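Local structure of Tae4 (Agrobacterium tumefaciens, 6IJF) at residues C48-I54 and G79-M84; I61-P65 and L90-Y96. The protein is a type VI secretion effector of the amidase 4 family, probably a papain-like amidase that cleaves peptidoglycan stem peptides, and is bound by its immunity protein Tai4. All blocks are in the same frame, centred on the assembly; numbering follows the deposited sequence.

How the contacts relate
Following the chain from its N terminus, of the four segments 48-54 on helix 48-58 comes first, then the loop 61-65, then 79-84, and finally the end of helix 84-92 with the turn behind it. Contact 1 closes the loop from 48-54 to 79-84, and contact 2 closes the one from 61-65 to 90-96. Their segments alternate, so the two closures cross rather than nest. About 12 Å separates their centres, but they touch: Asn62 OD1 lies 2.9 Å from Gly79 N, probably as a hydrogen bond, and the side chain of Ile63 packs against Ser53 and Glu81. Together they tie helix 48-58, strand 79-80 and both ends of helix 84-92 into one block.

Contact 1: C48-I54 and G79-M84; sequences CAIRVSI and GIEVNM
Build 48-54 as regular alpha-helix, the first turns of helix 48-58, and lay 79-84 along it in the reverse sense: Ser53 pairs with Ile80 (CA atoms 5.3 Å apart) and Ala49 with Met84 (5.1 Å). Residues 79-80 are extended, the chain bends at Val82, and Asn83 is the N-cap of the helix starting at Met84. The small residues Ala49 and Ser53 let the backbones come this close. The methyl of Ala49 fills a hollow walled by main chain, its CB 3.3 Å from Glu81 O, 3.6 Å from Val82 O and 3.9 Å from Met84 CA. In return Ile80, with chi1 and chi2 both m, is the bump that enters a groove on the helix. Its CG2 sits 3.9 Å from Ile50 CG1, while its CD1 lies 3.7 Å from both Ser53 CB and Ile54 CG1. Val82 CG2 reaches Ile50 CG1 at 3.9 Å, and Met84 CB meets Cys48 SG, also at 3.9 Å. Phe30 and Leu29 of helix 26-33 pack on the isoleucines of the helix, and Leu87 covers Ala49 and Ser53. Cys48, which touches His132, opens the helix as the nucleophile does in papain-like enzymes, consistent with a catalytic role here. Ser53, chi1 m, gives its proton to Ala49 O (OG to O 2.7 Å) and accepts Glu81 N (N to OG 3.1 Å). Water 1 links Ile50 N (3.2 Å) to Val82 O (2.9 Å). Glu81 OE2 accepts Asn83 N at 3.0 Å and pairs with Arg86. Thus one hydroxyl and one water satisfy main-chain polar groups within a largely buried interface.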
# COMPACT_ATOMS: atom_id res chain seq x y z
N CYS C 48 -20.26 -5.68 -7.61
CA CYS C 48 -20.02 -6.73 -6.56
C CYS C 48 -21.20 -7.70 -6.49
O CYS C 48 -20.95 -8.92 -6.42
CB CYS C 48 -19.71 -6.14 -5.19
SG CYS C 48 -21.07 -5.23 -4.39
N ALA C 49 -22.45 -7.20 -6.54
CA ALA C 49 -23.66 -8.05 -6.38
C ALA C 49 -23.94 -8.87 -7.67
O ALA C 49 -24.40 -10.04 -7.54
CB ALA C 49 -24.86 -7.21 -5.99
N ILE C 50 -23.63 -8.34 -8.84
CA ILE C 50 -23.62 -9.10 -10.14
C ILE C 50 -22.66 -10.29 -10.03
O ILE C 50 -23.04 -11.43 -10.38
CB ILE C 50 -23.22 -8.17 -11.31
CG1 ILE C 50 -24.20 -7.01 -11.46
CG2 ILE C 50 -23.09 -8.96 -12.60
CD1 ILE C 50 -23.67 -5.88 -12.32
N ARG C 51 -21.46 -10.05 -9.53
CA ARG C 51 -20.41 -11.10 -9.48
C ARG C 51 -20.85 -12.19 -8.51
O ARG C 51 -20.74 -13.40 -8.85
CB ARG C 51 -19.05 -10.47 -9.13
CG ARG C 51 -18.56 -9.52 -10.21
CD ARG C 51 -17.30 -8.75 -9.81
NE ARG C 51 -16.87 -7.86 -10.87
CZ ARG C 51 -16.09 -8.22 -11.89
NH1 ARG C 51 -15.69 -9.48 -12.00
NH2 ARG C 51 -15.70 -7.32 -12.77
N VAL C 52 -21.40 -11.83 -7.35
CA VAL C 52 -21.87 -12.86 -6.37
C VAL C 52 -23.11 -13.59 -6.93
O VAL C 52 -23.16 -14.85 -6.80
CB VAL C 52 -22.10 -12.28 -4.97
CG1 VAL C 52 -22.79 -13.31 -4.07
CG2 VAL C 52 -20.78 -11.82 -4.34
N SER C 53 -24.05 -12.88 -7.56
CA SER C 53 -25.23 -13.50 -8.24
C SER C 53 -24.77 -14.58 -9.22
O SER C 53 -25.25 -15.73 -9.14
CB SER C 53 -26.08 -12.48 -8.96
OG SER C 53 -26.61 -11.52 -8.09
N ILE C 54 -23.79 -14.28 -10.06
CA ILE C 54 -23.29 -15.21 -11.12
C ILE C 54 -22.69 -16.46 -10.48
O ILE C 54 -22.98 -17.58 -10.95
CB ILE C 54 -22.31 -14.48 -12.05
CG1 ILE C 54 -23.08 -13.51 -12.93
CG2 ILE C 54 -21.48 -15.47 -12.85
CD1 ILE C 54 -22.23 -12.46 -13.59
N GLY C 79 -31.67 -15.13 -12.87
CA GLY C 79 -31.76 -13.82 -12.19
C GLY C 79 -30.41 -13.32 -11.66
O GLY C 79 -29.60 -14.15 -11.20
N ILE C 80 -30.17 -12.01 -11.79
CA ILE C 80 -29.00 -11.26 -11.24
C ILE C 80 -29.59 -10.15 -10.35
O ILE C 80 -30.37 -9.34 -10.88
CB ILE C 80 -28.13 -10.61 -12.34
CG1 ILE C 80 -27.42 -11.60 -13.27
CG2 ILE C 80 -27.14 -9.62 -11.75
CD1 ILE C 80 -26.69 -12.71 -12.59
N GLU C 81 -29.16 -10.05 -9.10
CA GLU C 81 -29.46 -8.85 -8.27
C GLU C 81 -28.29 -7.89 -8.38
O GLU C 81 -27.14 -8.29 -8.06
CB GLU C 81 -29.73 -9.27 -6.82
CG GLU C 81 -30.10 -8.11 -5.90
CD GLU C 81 -31.17 -7.19 -6.49
OE1 GLU C 81 -32.32 -7.61 -6.61
OE2 GLU C 81 -30.82 -6.03 -6.87
N VAL C 82 -28.54 -6.66 -8.82
CA VAL C 82 -27.45 -5.67 -9.07
C VAL C 82 -27.16 -4.87 -7.80
O VAL C 82 -26.08 -4.27 -7.73
CB VAL C 82 -27.78 -4.76 -10.26
CG1 VAL C 82 -26.89 -3.53 -10.36
CG2 VAL C 82 -27.77 -5.55 -11.56
N ASN C 83 -28.08 -4.84 -6.85
CA ASN C 83 -28.03 -3.92 -5.67
C ASN C 83 -27.48 -4.73 -4.51
O ASN C 83 -28.09 -5.79 -4.15
CB ASN C 83 -29.40 -3.34 -5.29
CG ASN C 83 -29.35 -2.38 -4.12
OD1 ASN C 83 -29.15 -1.17 -4.26
ND2 ASN C 83 -29.59 -2.91 -2.95
N MET C 84 -26.37 -4.27 -3.93
CA MET C 84 -25.68 -5.03 -2.87
C MET C 84 -26.61 -5.19 -1.66
O MET C 84 -26.72 -6.30 -1.14
CB MET C 84 -24.37 -4.37 -2.47
CG MET C 84 -23.73 -5.03 -1.28
SD MET C 84 -24.28 -4.22 0.26
CE MET C 84 -23.56 -5.38 1.43
O HOH W 1 -23.41 -5.13 -8.50

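Contact 2: I61-P65 and L90-Y96; sequences INIVP and LMKRTSY. With SO4 (sulfate ion), chain F.
An irregular loop and a beta turn meet here at the C-terminal end of helix 84-92, and a tyrosine hydroxyl stitches them together. Residues 61-65 run extended, with a cis peptide bond before Pro65. Across from them the helix ends, and Arg93 to Tyr96 form a type I turn closed by Tyr96 N to Arg93 O at 2.9 Å. Val64 lies nearest Leu90 (CA atoms 8.2 Å apart) and Ile61 nearest Tyr96 (9.0 Å), so side chains span the gap. Tyr96, chi1 -79°, turns its ring edge to Asn62 O and Val64 O: OH donates to Asn62 O at 2.6 Å and accepts from Val64 N at 2.9 Å, joining two peptide groups either side of Ile63. Arg93 NH2 reaches Val64 O at 3.0 Å. Below this polar seam, Ile63 (chi1 and chi2 both m) sets its CD1 4.0 Å from Met91 CE and 4.4 Å from Tyr96 CE1. Ile61 CG2 approaches Tyr96 CE1 at 4.0 Å, and Leu90 CD1 packs 4.1 Å from Ile63 CG2 and 4.2 Å from Pro65 CD. Phe56 of helix 48-58 extends the apolar layer under Ile61, Ile63 and Met91. On the solvent side a sulfate, probably from the crystallisation liquor, sits at the turn: its O3 accepts Arg93 NH1 at 2.9 Å, Arg93 NE at 3.1 Å and Ser95 OG at 3.0 Å, and its O2 accepts Ser95 N at 3.1 Å. Arg93 thus joins anion and loop. Within the amidase effector 4 domain, Tyr96 and Arg93 thereby join the type I turn after helix 84-92 to loop 61-65.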
# COMPACT_ATOMS: atom_id res chain seq x y z
N ILE C 61 -27.91 -22.31 -8.22
CA ILE C 61 -28.79 -21.62 -7.24
C ILE C 61 -29.26 -20.32 -7.89
O ILE C 61 -28.45 -19.38 -8.04
CB ILE C 61 -28.04 -21.38 -5.91
CG1 ILE C 61 -27.39 -22.66 -5.38
CG2 ILE C 61 -28.97 -20.74 -4.88
CD1 ILE C 61 -26.64 -22.49 -4.09
N ASN C 62 -30.54 -20.24 -8.24
CA ASN C 62 -31.07 -19.04 -8.92
C ASN C 62 -31.35 -17.98 -7.86
O ASN C 62 -31.67 -18.34 -6.70
CB ASN C 62 -32.29 -19.36 -9.80
CG ASN C 62 -32.61 -18.25 -10.78
OD1 ASN C 62 -31.81 -17.31 -10.98
ND2 ASN C 62 -33.77 -18.34 -11.42
N ILE C 63 -31.24 -16.72 -8.26
CA ILE C 63 -31.44 -15.52 -7.41
C ILE C 63 -32.86 -15.03 -7.70
O ILE C 63 -33.03 -14.40 -8.76
CB ILE C 63 -30.38 -14.45 -7.75
CG1 ILE C 63 -28.95 -14.95 -7.50
CG2 ILE C 63 -30.65 -13.15 -7.01
CD1 ILE C 63 -28.71 -15.52 -6.11
N VAL C 64 -33.81 -15.28 -6.77
CA VAL C 64 -35.26 -14.97 -6.91
C VAL C 64 -35.79 -14.35 -5.61
O VAL C 64 -35.66 -14.95 -4.52
CB VAL C 64 -36.06 -16.22 -7.33
CG1 VAL C 64 -35.44 -16.84 -8.56
CG2 VAL C 64 -36.16 -17.27 -6.22
N PRO C 65 -36.38 -13.14 -5.63
CA PRO C 65 -36.52 -12.35 -6.84
C PRO C 65 -35.18 -11.73 -7.29
O PRO C 65 -34.22 -11.76 -6.52
CB PRO C 65 -37.47 -11.22 -6.43
CG PRO C 65 -37.29 -11.09 -4.92
CD PRO C 65 -36.94 -12.48 -4.44
N LEU C 90 -31.59 -10.75 0.57
CA LEU C 90 -32.01 -12.05 0.01
C LEU C 90 -31.21 -13.18 0.65
O LEU C 90 -31.79 -14.23 0.98
CB LEU C 90 -31.79 -12.01 -1.50
CG LEU C 90 -32.16 -13.27 -2.26
CD1 LEU C 90 -32.88 -12.88 -3.54
CD2 LEU C 90 -30.93 -14.11 -2.58
N MET C 91 -29.90 -12.99 0.79
CA MET C 91 -29.00 -14.05 1.31
C MET C 91 -29.41 -14.39 2.74
O MET C 91 -29.17 -15.56 3.14
CB MET C 91 -27.53 -13.61 1.29
CG MET C 91 -26.87 -13.70 -0.11
SD MET C 91 -26.90 -15.39 -0.71
CE MET C 91 -27.16 -15.14 -2.47
N LYS C 92 -29.96 -13.40 3.46
CA LYS C 92 -30.34 -13.51 4.90
C LYS C 92 -31.56 -14.43 5.06
O LYS C 92 -31.75 -14.94 6.16
CB LYS C 92 -30.70 -12.13 5.48
CG LYS C 92 -30.09 -11.78 6.81
CD LYS C 92 -30.30 -10.31 7.17
CE LYS C 92 -30.25 -10.06 8.67
NZ LYS C 92 -30.46 -8.63 8.99
N ARG C 93 -32.36 -14.62 4.00
CA ARG C 93 -33.58 -15.45 4.07
C ARG C 93 -33.20 -16.88 4.41
O ARG C 93 -32.13 -17.34 3.97
CB ARG C 93 -34.39 -15.36 2.78
CG ARG C 93 -34.92 -13.95 2.57
CD ARG C 93 -35.23 -13.72 1.11
NE ARG C 93 -36.12 -14.74 0.60
CZ ARG C 93 -36.35 -15.00 -0.70
NH1 ARG C 93 -37.14 -16.00 -1.03
NH2 ARG C 93 -35.75 -14.29 -1.64
N THR C 94 -34.07 -17.56 5.16
CA THR C 94 -33.87 -18.95 5.63
C THR C 94 -33.74 -19.86 4.39
O THR C 94 -33.06 -20.91 4.48
CB THR C 94 -34.98 -19.36 6.61
OG1 THR C 94 -36.26 -18.92 6.13
CG2 THR C 94 -34.79 -18.76 7.99
N SER C 95 -34.37 -19.52 3.26
CA SER C 95 -34.28 -20.37 2.04
C SER C 95 -32.93 -20.17 1.34
O SER C 95 -32.64 -20.96 0.43
CB SER C 95 -35.43 -20.16 1.08
OG SER C 95 -35.51 -18.81 0.71
N TYR C 96 -32.19 -19.09 1.61
CA TYR C 96 -30.82 -18.92 1.07
C TYR C 96 -29.81 -19.32 2.16
O TYR C 96 -29.69 -20.53 2.42
CB TYR C 96 -30.65 -17.53 0.45
CG TYR C 96 -31.27 -17.43 -0.92
CD1 TYR C 96 -30.60 -17.90 -2.04
CD2 TYR C 96 -32.53 -16.89 -1.10
CE1 TYR C 96 -31.16 -17.82 -3.30
CE2 TYR C 96 -33.12 -16.83 -2.35
CZ TYR C 96 -32.43 -17.28 -3.46
OH TYR C 96 -32.97 -17.20 -4.70
S SO4 F . -38.03 -17.13 2.97
O1 SO4 F . -39.32 -17.68 3.30
O2 SO4 F . -37.00 -17.91 3.60
O3 SO4 F . -37.85 -17.15 1.53
O4 SO4 F . -37.95 -15.78 3.48